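PDB 3EXN: probable acetyltransferase from Thermus thermophilus, which binds acetyl coenzyme A and probably transfers its acetyl group to an acceptor, as GCN5-related N-acetyltransferases do. Local coordinates for residues M7-L12 against L67-E72; A86-L91 against V120-A125. All blocks are in the same frame, centred on the assembly; numbering follows the deposited sequence.

Contact 1: residues M7-L12 against L67-E72; sequences MHVLTL and LFLGQE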
HETATM    1  N   MSE A   7       7.086  16.162 -20.055  1.00 24.19           N
HETATM    2  CA  MSE A   7       6.431  16.903 -18.913  1.00 24.70           C
HETATM    3  C   MSE A   7       6.081  15.966 -17.723  1.00 24.40           C
HETATM    4  O   MSE A   7       5.947  14.733 -17.881  1.00 24.71           O
HETATM    5  CB  MSE A   7       5.198  17.632 -19.445  1.00 24.52           C
HETATM    6  CG  MSE A   7       5.478  18.466 -20.721  1.00 24.04           C
HETATM    7 SE   MSE A   7       3.773  18.806 -21.646  0.50 22.21          SE
HETATM    8  CE  MSE A   7       2.882  19.308 -20.013  1.00 13.86           C
ATOM      9  N   HIS A   8       6.005  16.540 -16.524  1.00 23.16           N
ATOM     10  CA  HIS A   8       5.764  15.768 -15.318  1.00 22.10           C
ATOM     11  C   HIS A   8       4.717  16.415 -14.468  1.00 19.63           C
ATOM     12  O   HIS A   8       4.841  17.599 -14.114  1.00 20.24           O
ATOM     13  CB  HIS A   8       7.034  15.657 -14.479  1.00 23.24           C
ATOM     14  CG  HIS A   8       8.047  14.727 -15.057  1.00 26.48           C
ATOM     15  ND1 HIS A   8       8.195  13.429 -14.622  1.00 31.71           N
ATOM     16  CD2 HIS A   8       8.944  14.897 -16.056  1.00 29.60           C
ATOM     17  CE1 HIS A   8       9.158  12.844 -15.314  1.00 32.55           C
ATOM     18  NE2 HIS A   8       9.629  13.714 -16.190  1.00 33.15           N
ATOM     19  N   VAL A   9       3.687  15.631 -14.140  1.00 16.67           N
ATOM     20  CA  VAL A   9       2.804  15.941 -13.033  1.00 13.53           C
ATOM     21  C   VAL A   9       3.596  15.551 -11.763  1.00 11.82           C
ATOM     22  O   VAL A   9       4.285  14.476 -11.716  1.00 12.56           O
ATOM     23  CB  VAL A   9       1.464  15.101 -13.093  1.00 13.29           C
ATOM     24  CG1 VAL A   9       0.678  15.235 -11.816  1.00  9.25           C
ATOM     25  CG2 VAL A   9       0.611  15.491 -14.293  1.00 11.89           C
ATOM     26  N   LEU A  10       3.450  16.382 -10.734  1.00  9.64           N
ATOM     27  CA  LEU A  10       4.221  16.249  -9.492  1.00  8.30           C
ATOM     28  C   LEU A  10       3.370  15.765  -8.332  1.00  7.73           C
ATOM     29  O   LEU A  10       3.872  14.986  -7.514  1.00  6.06           O
ATOM     30  CB  LEU A  10       4.867  17.594  -9.099  1.00  8.35           C
ATOM     31  CG  LEU A  10       5.814  18.217 -10.127  1.00  8.02           C
ATOM     32  CD1 LEU A  10       6.206  19.678  -9.662  1.00  8.08           C
ATOM     33  CD2 LEU A  10       6.995  17.332 -10.301  1.00 11.28           C
ATOM     34  N   THR A  11       2.110  16.223  -8.246  1.00  7.01           N
ATOM     35  CA  THR A  11       1.253  15.988  -7.083  1.00  6.37           C
ATOM     36  C   THR A  11       0.483  14.692  -7.326  1.00  6.78           C
ATOM     37  O   THR A  11      -0.144  14.521  -8.356  1.00  4.72           O
ATOM     38  CB  THR A  11       0.243  17.157  -6.854  1.00  6.71           C
ATOM     39  OG1 THR A  11       0.978  18.388  -6.597  1.00  8.96           O
ATOM     40  CG2 THR A  11      -0.648  16.870  -5.646  1.00  7.95           C
ATOM     41  N   LEU A  12       0.532  13.797  -6.349  1.00  7.10           N
ATOM     42  CA  LEU A  12      -0.023  12.462  -6.478  1.00  8.10           C
ATOM     43  C   LEU A  12      -1.372  12.537  -5.811  1.00  8.08           C
ATOM     44  O   LEU A  12      -1.439  12.931  -4.641  1.00 11.10           O
ATOM     45  CB  LEU A  12       0.918  11.465  -5.746  1.00  7.60           C
ATOM     46  CG  LEU A  12       0.776   9.981  -5.923  1.00  5.99           C
ATOM     47  CD1 LEU A  12       1.130   9.507  -7.352  1.00  4.24           C
ATOM     48  CD2 LEU A  12       1.602   9.331  -4.831  1.00  3.92           C
ATOM     49  N   LEU A  67      -3.509   5.331  -6.782  1.00  6.00           N
ATOM     50  CA  LEU A  67      -2.585   6.490  -6.798  1.00  5.43           C
ATOM     51  C   LEU A  67      -2.462   7.000  -8.201  1.00  6.54           C
ATOM     52  O   LEU A  67      -2.147   6.239  -9.118  1.00  6.51           O
ATOM     53  CB  LEU A  67      -1.232   6.117  -6.169  1.00  5.41           C
ATOM     54  CG  LEU A  67      -1.268   5.453  -4.793  1.00  3.80           C
ATOM     55  CD1 LEU A  67       0.153   5.124  -4.307  1.00  7.84           C
ATOM     56  CD2 LEU A  67      -1.983   6.303  -3.766  1.00  5.13           C
ATOM     57  N   PHE A  68      -2.820   8.278  -8.392  1.00  6.26           N
ATOM     58  CA  PHE A  68      -2.933   8.842  -9.732  1.00  6.20           C
ATOM     59  C   PHE A  68      -1.953   9.969  -9.935  1.00  5.35           C
ATOM     60  O   PHE A  68      -1.797  10.829  -9.086  1.00  5.89           O
ATOM     61  CB  PHE A  68      -4.355   9.361 -10.031  1.00  6.49           C
ATOM     62  CG  PHE A  68      -5.336   8.276 -10.473  1.00  7.61           C
ATOM     63  CD1 PHE A  68      -5.404   7.842 -11.800  1.00  7.93           C
ATOM     64  CD2 PHE A  68      -6.223   7.727  -9.551  1.00  9.22           C
ATOM     65  CE1 PHE A  68      -6.322   6.853 -12.204  1.00  7.07           C
ATOM     66  CE2 PHE A  68      -7.196   6.740  -9.946  1.00  8.55           C
ATOM     67  CZ  PHE A  68      -7.225   6.287 -11.253  1.00 10.27           C
ATOM     68  N   LEU A  69      -1.345   9.983 -11.103  1.00  5.55           N
ATOM     69  CA  LEU A  69      -0.701  11.231 -11.607  1.00  5.82           C
ATOM     70  C   LEU A  69      -1.551  11.678 -12.789  1.00  7.13           C
ATOM     71  O   LEU A  69      -1.470  11.105 -13.886  1.00  6.98           O
ATOM     72  CB  LEU A  69       0.749  10.989 -12.010  1.00  6.18           C
ATOM     73  CG  LEU A  69       1.790  10.843 -10.891  1.00  6.11           C
ATOM     74  CD1 LEU A  69       3.146  10.495 -11.468  1.00  8.66           C
ATOM     75  CD2 LEU A  69       1.878  12.072  -9.974  1.00  6.14           C
ATOM     76  N   GLY A  70      -2.373  12.698 -12.564  1.00  7.67           N
ATOM     77  CA  GLY A  70      -3.380  13.102 -13.555  1.00  8.90           C
ATOM     78  C   GLY A  70      -4.342  11.941 -13.755  1.00  9.01           C
ATOM     79  O   GLY A  70      -4.927  11.478 -12.787  1.00  9.17           O
ATOM     80  N   GLN A  71      -4.464  11.461 -14.997  1.00  9.76           N
ATOM     81  CA  GLN A  71      -5.324  10.313 -15.344  1.00 11.47           C
ATOM     82  C   GLN A  71      -4.654   8.947 -15.288  1.00 10.78           C
ATOM     83  O   GLN A  71      -5.297   7.921 -15.557  1.00 10.21           O
ATOM     84  CB  GLN A  71      -5.876  10.478 -16.771  1.00 12.65           C
ATOM     85  CG  GLN A  71      -6.824  11.617 -16.891  1.00 16.51           C
ATOM     86  CD  GLN A  71      -8.007  11.449 -15.970  1.00 21.09           C
ATOM     87  OE1 GLN A  71      -8.020  11.999 -14.862  1.00 26.42           O
ATOM     88  NE2 GLN A  71      -9.004  10.663 -16.404  1.00 23.54           N
ATOM     89  N   GLU A  72      -3.368   8.918 -14.963  1.00 10.04           N
ATOM     90  CA  GLU A  72      -2.624   7.678 -15.040  1.00 10.01           C
ATOM     91  C   GLU A  72      -2.534   7.025 -13.677  1.00  8.01           C
ATOM     92  O   GLU A  72      -2.031   7.646 -12.745  1.00  7.67           O
ATOM     93  CB  GLU A  72      -1.226   7.949 -15.593  1.00 10.08           C
ATOM     94  CG  GLU A  72      -0.474   6.666 -16.020  1.00 12.40           C
ATOM     95  CD  GLU A  72      -1.083   5.953 -17.243  1.00 15.32           C
ATOM     96  OE1 GLU A  72      -1.865   6.569 -18.010  1.00 16.80           O
ATOM     97  OE2 GLU A  72      -0.769   4.754 -17.437  1.00 17.06           O
TER
HETATM   98  O   HOH W   1      -2.566  14.502 -10.205  1.00 11.66           O
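Methyl CD2 of Leu69 is the meeting point between the chain leading out of the N-terminus and the end of strand 62-69. It touches CD1 of Leu12 at 3.7 Å and CG1 of Val9 at 3.9 Å, and the carbonyl oxygen Thr11 O lies 3.6 Å from CD2 of Leu69. Leu69 has CG beside its backbone N and anti to its carbonyl carbon (chi1 -76°); CD2 also lies near the backbone oxygen of Val9, which CD1 grazes from slightly farther away. Val9 and Leu69 run past one another, pointing opposite ways, and CG1 of Val9 also comes to 4.0 Å from the backbone N of Gly70. Leu12 meets Leu69 at a slant; its CG is anti to the backbone N (chi1 -168°), and its CD1 lies beside Phe68 O and the CB of Leu67. In the fold, residues 7-12 lead into the edge strand 13-16, which runs antiparallel to strand 62-69 in the mixed sheet of the GNAT fold. Phe68 and Asp13 share a backbone hydrogen bond just beyond this contact. Between residues 7-12 and 67-72 themselves, the polar links are lighter: a CA-H...O contact from Leu12 CA to Phe68 O, 3.6 Å, and one water that donates to Thr11 O and accepts from Gly70 N, 3.0 Å in each case. Gly70 sits at a positive phi in the type II' turn from Leu69 to Glu72, the tight hairpin that reverses the chain into strand 72-81. Leu12 and Leu67 also rest on Ala109 of helix 105-115, and Leu69 packs on Val74 and on Arg103, which stands between the acetyl-CoA-binding residues Gly102 and Gly104.

Contact 2: residues A86-L91 against V120-A125; sequences AEDATL and VRRLYA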
ATOM      1  N   ALA A  86      -7.663  -0.725  18.392  1.00 11.65           N
ATOM      2  CA  ALA A  86      -8.711   0.207  18.025  1.00 11.52           C
ATOM      3  C   ALA A  86      -8.179   1.589  17.664  1.00 11.13           C
ATOM      4  O   ALA A  86      -8.722   2.223  16.747  1.00 11.40           O
ATOM      5  CB  ALA A  86      -9.723   0.337  19.211  1.00 10.54           C
ATOM      6  N   GLU A  87      -7.147   2.045  18.406  1.00 10.32           N
ATOM      7  CA  GLU A  87      -6.564   3.399  18.253  1.00 10.22           C
ATOM      8  C   GLU A  87      -5.487   3.545  17.174  1.00  9.43           C
ATOM      9  O   GLU A  87      -5.006   4.663  16.926  1.00  8.82           O
ATOM     10  CB  GLU A  87      -5.913   3.838  19.553  1.00 11.46           C
ATOM     11  CG  GLU A  87      -6.813   3.705  20.758  1.00 13.31           C
ATOM     12  CD  GLU A  87      -6.748   2.346  21.453  1.00 15.96           C
ATOM     13  OE1 GLU A  87      -6.555   1.308  20.773  1.00 17.55           O
ATOM     14  OE2 GLU A  87      -6.923   2.327  22.698  1.00 20.22           O
ATOM     15  N   ASP A  88      -5.069   2.417  16.593  1.00  7.95           N
ATOM     16  CA  ASP A  88      -3.988   2.405  15.593  1.00  7.31           C
ATOM     17  C   ASP A  88      -4.489   2.144  14.176  1.00  6.44           C
ATOM     18  O   ASP A  88      -5.705   2.060  13.924  1.00  8.28           O
ATOM     19  CB  ASP A  88      -2.953   1.341  15.973  1.00  6.55           C
ATOM     20  CG  ASP A  88      -2.506   1.463  17.388  1.00  9.36           C
ATOM     21  OD1 ASP A  88      -2.542   2.584  17.918  1.00 12.15           O
ATOM     22  OD2 ASP A  88      -2.123   0.443  17.960  1.00 12.13           O
ATOM     23  N   ALA A  89      -3.534   2.061  13.250  1.00  4.11           N
ATOM     24  CA  ALA A  89      -3.782   1.732  11.827  1.00  3.03           C
ATOM     25  C   ALA A  89      -2.623   0.892  11.337  1.00  2.29           C
ATOM     26  O   ALA A  89      -1.530   0.992  11.875  1.00  2.00           O
ATOM     27  CB  ALA A  89      -3.906   3.030  10.971  1.00  2.30           C
ATOM     28  N   THR A  90      -2.830   0.134  10.237  1.00  2.93           N
ATOM     29  CA  THR A  90      -1.758  -0.694   9.700  1.00  2.36           C
ATOM     30  C   THR A  90      -1.831  -0.583   8.212  1.00  2.76           C
ATOM     31  O   THR A  90      -2.904  -0.731   7.623  1.00  3.41           O
ATOM     32  CB  THR A  90      -1.915  -2.183  10.089  1.00  2.00           C
ATOM     33  OG1 THR A  90      -1.782  -2.340  11.500  1.00  2.27           O
ATOM     34  CG2 THR A  90      -0.901  -3.100   9.375  1.00  5.06           C
ATOM     35  N   LEU A  91      -0.682  -0.311   7.616  1.00  4.26           N
ATOM     36  CA  LEU A  91      -0.524  -0.306   6.167  1.00  4.15           C
ATOM     37  C   LEU A  91      -0.142  -1.751   5.766  1.00  4.79           C
ATOM     38  O   LEU A  91       0.896  -2.283   6.189  1.00  5.66           O
ATOM     39  CB  LEU A  91       0.572   0.728   5.741  1.00  5.41           C
ATOM     40  CG  LEU A  91       0.922   0.844   4.236  1.00  6.73           C
ATOM     41  CD1 LEU A  91      -0.172   1.541   3.550  1.00  7.80           C
ATOM     42  CD2 LEU A  91       2.269   1.642   4.113  1.00  9.96           C
ATOM     43  N   VAL A 120      -5.738   9.098  15.012  1.00 10.26           N
ATOM     44  CA  VAL A 120      -5.022   7.818  15.086  1.00 10.24           C
ATOM     45  C   VAL A 120      -3.679   7.965  15.810  1.00  9.42           C
ATOM     46  O   VAL A 120      -2.968   8.949  15.625  1.00  9.85           O
ATOM     47  CB  VAL A 120      -4.728   7.256  13.658  1.00 10.40           C
ATOM     48  CG1 VAL A 120      -3.827   6.054  13.733  1.00  9.19           C
ATOM     49  CG2 VAL A 120      -6.004   6.949  12.919  1.00 12.21           C
ATOM     50  N   ARG A 121      -3.320   6.934  16.565  1.00  9.09           N
ATOM     51  CA  ARG A 121      -2.195   6.937  17.494  1.00  8.45           C
ATOM     52  C   ARG A 121      -0.861   6.519  16.886  1.00  8.38           C
ATOM     53  O   ARG A 121       0.100   7.280  16.955  1.00  8.28           O
ATOM     54  CB  ARG A 121      -2.565   6.051  18.701  1.00  9.20           C
ATOM     55  CG  ARG A 121      -1.504   5.855  19.781  1.00  9.42           C
ATOM     56  CD  ARG A 121      -1.988   4.898  20.888  1.00  9.75           C
ATOM     57  NE  ARG A 121      -2.082   3.504  20.450  1.00 10.40           N
ATOM     58  CZ  ARG A 121      -2.540   2.508  21.202  1.00 13.17           C
ATOM     59  NH1 ARG A 121      -2.581   1.276  20.707  1.00 15.00           N
ATOM     60  NH2 ARG A 121      -2.947   2.726  22.458  1.00 12.91           N
ATOM     61  N   ARG A 122      -0.780   5.305  16.327  1.00  8.77           N
ATOM     62  CA  ARG A 122       0.438   4.776  15.677  1.00  8.73           C
ATOM     63  C   ARG A 122       0.064   4.191  14.342  1.00  8.29           C
ATOM     64  O   ARG A 122      -1.032   3.656  14.205  1.00  7.58           O
ATOM     65  CB  ARG A 122       1.077   3.598  16.443  1.00  9.78           C
ATOM     66  CG  ARG A 122       1.146   3.736  17.940  1.00 12.68           C
ATOM     67  CD  ARG A 122       1.357   2.408  18.616  1.00 16.21           C
ATOM     68  NE  ARG A 122       0.832   2.443  19.972  1.00 21.48           N
ATOM     69  CZ  ARG A 122       1.376   3.117  20.982  1.00 24.63           C
ATOM     70  NH1 ARG A 122       2.493   3.832  20.813  1.00 26.80           N
ATOM     71  NH2 ARG A 122       0.809   3.072  22.188  1.00 27.07           N
ATOM     72  N   LEU A 123       1.024   4.212  13.418  1.00  6.96           N
ATOM     73  CA  LEU A 123       0.866   3.619  12.063  1.00  6.48           C
ATOM     74  C   LEU A 123       1.863   2.483  11.919  1.00  6.53           C
ATOM     75  O   LEU A 123       3.070   2.697  11.922  1.00  7.54           O
ATOM     76  CB  LEU A 123       1.095   4.697  10.995  1.00  6.62           C
ATOM     77  CG  LEU A 123       0.963   4.240   9.541  1.00  7.33           C
ATOM     78  CD1 LEU A 123      -0.391   3.610   9.292  1.00  5.08           C
ATOM     79  CD2 LEU A 123       1.195   5.428   8.571  1.00  8.50           C
ATOM     80  N   TYR A 124       1.342   1.263  11.764  1.00  6.70           N
ATOM     81  CA  TYR A 124       2.187   0.090  11.571  1.00  6.21           C
ATOM     82  C   TYR A 124       2.289  -0.141  10.079  1.00  5.44           C
ATOM     83  O   TYR A 124       1.441   0.348   9.360  1.00  4.17           O
ATOM     84  CB  TYR A 124       1.548  -1.137  12.210  1.00  6.86           C
ATOM     85  CG  TYR A 124       1.628  -1.174  13.762  1.00  8.27           C
ATOM     86  CD1 TYR A 124       2.628  -1.901  14.417  1.00  7.40           C
ATOM     87  CD2 TYR A 124       0.691  -0.499  14.553  1.00 11.35           C
ATOM     88  CE1 TYR A 124       2.691  -1.952  15.845  1.00  7.46           C
ATOM     89  CE2 TYR A 124       0.765  -0.530  15.961  1.00 10.59           C
ATOM     90  CZ  TYR A 124       1.771  -1.264  16.590  1.00 10.17           C
ATOM     91  OH  TYR A 124       1.837  -1.318  17.990  1.00 10.09           O
ATOM     92  N   ALA A 125       3.317  -0.886   9.687  1.00  6.09           N
ATOM     93  CA  ALA A 125       3.536  -1.391   8.305  1.00  6.84           C
ATOM     94  C   ALA A 125       3.991  -2.850   8.441  1.00  7.92           C
ATOM     95  O   ALA A 125       4.845  -3.152   9.283  1.00  9.41           O
ATOM     96  CB  ALA A 125       4.598  -0.552   7.633  1.00  7.01           C
TER
HETATM   97  O   HOH W   2      -0.869  -1.378  19.042  1.00 28.06           O
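Carboxylate oxygen OD1 of Asp88 takes two donors from one guanidinium: Arg121 NE at 2.7 Å, on its syn side, and, weakly, Arg121 NH1. The other oxygen, OD2, takes a straighter bond from Arg121 NH1, 2.9 Å and 163° at the hydrogen, in the guanidinium plane. Arg121 thus grips Asp88 side-on, NE to one oxygen and NH1 to the other, with the two planes turned 43° apart. Its chain runs out with CG anti to the backbone N, then bends at chi3 (71°), which places NE beside the carboxylate. Glu87 lies alongside, pointing the same way; its CB sits over the centre of the guanidinium, and its carboxylate stacks nearly parallel, a long charge pairing without an aimed N-H. On the opposite face NH2 of Arg122 comes in toward the rim, and Arg122 NE pairs with Asp88 OD1 at a long 4.0 Å. An alanine in place of Arg121 would probably leave the carboxylate of Asp88 without its main cationic mate and freer to turn, and Glu87 without the surface it stacks on. Tyr124 approaches from the other side, its CE2 3.6 Å from Asp88 OD2, and a water joins Tyr124 OH to that oxygen. Beyond this cluster the backbones pair as parallel strands: Ala89 N to Arg122 O, Tyr124 N to Ala89 O at 2.9 Å, and Leu91 N to Tyr124 O at 2.8 Å. These are the two parallel strands of the beta-alpha-beta unit 89-96, 105-115, 122-128 of the GNAT fold. On the face of Ala89, its CB meets Leu123 CD1 at 3.9 Å; on the other, Thr90 OG1 bonds to Tyr83 O. The salt-bridge network ties the loops entering both strands, and its carboxylates would offset the like charges of two facing guanidinium groups, likely keeping Asp88 ionised.

Contact 1 closes before contact 2 opens along the chain, and their centres lie 27 Å apart, with nearest atoms about 9 Å apart and no touch. Both reach the same mixed sheet. Contact 1 lies at its first edge, where residues 7-12 approach the end of strand 62-69; contact 2 pairs the central strands 89-96 and 122-128. Strand 72-81 lies between strands 62-69 and 89-96 and joins the two regions. Both come near the acetyl-CoA site: contact 1 through Leu67, which packs near the cofactor-binding Leu94 and Ile96, contact 2 through Leu91, which belongs to the pocket, and Ala125, whose side chain lies about 4 Å from the bound acetyl-CoA.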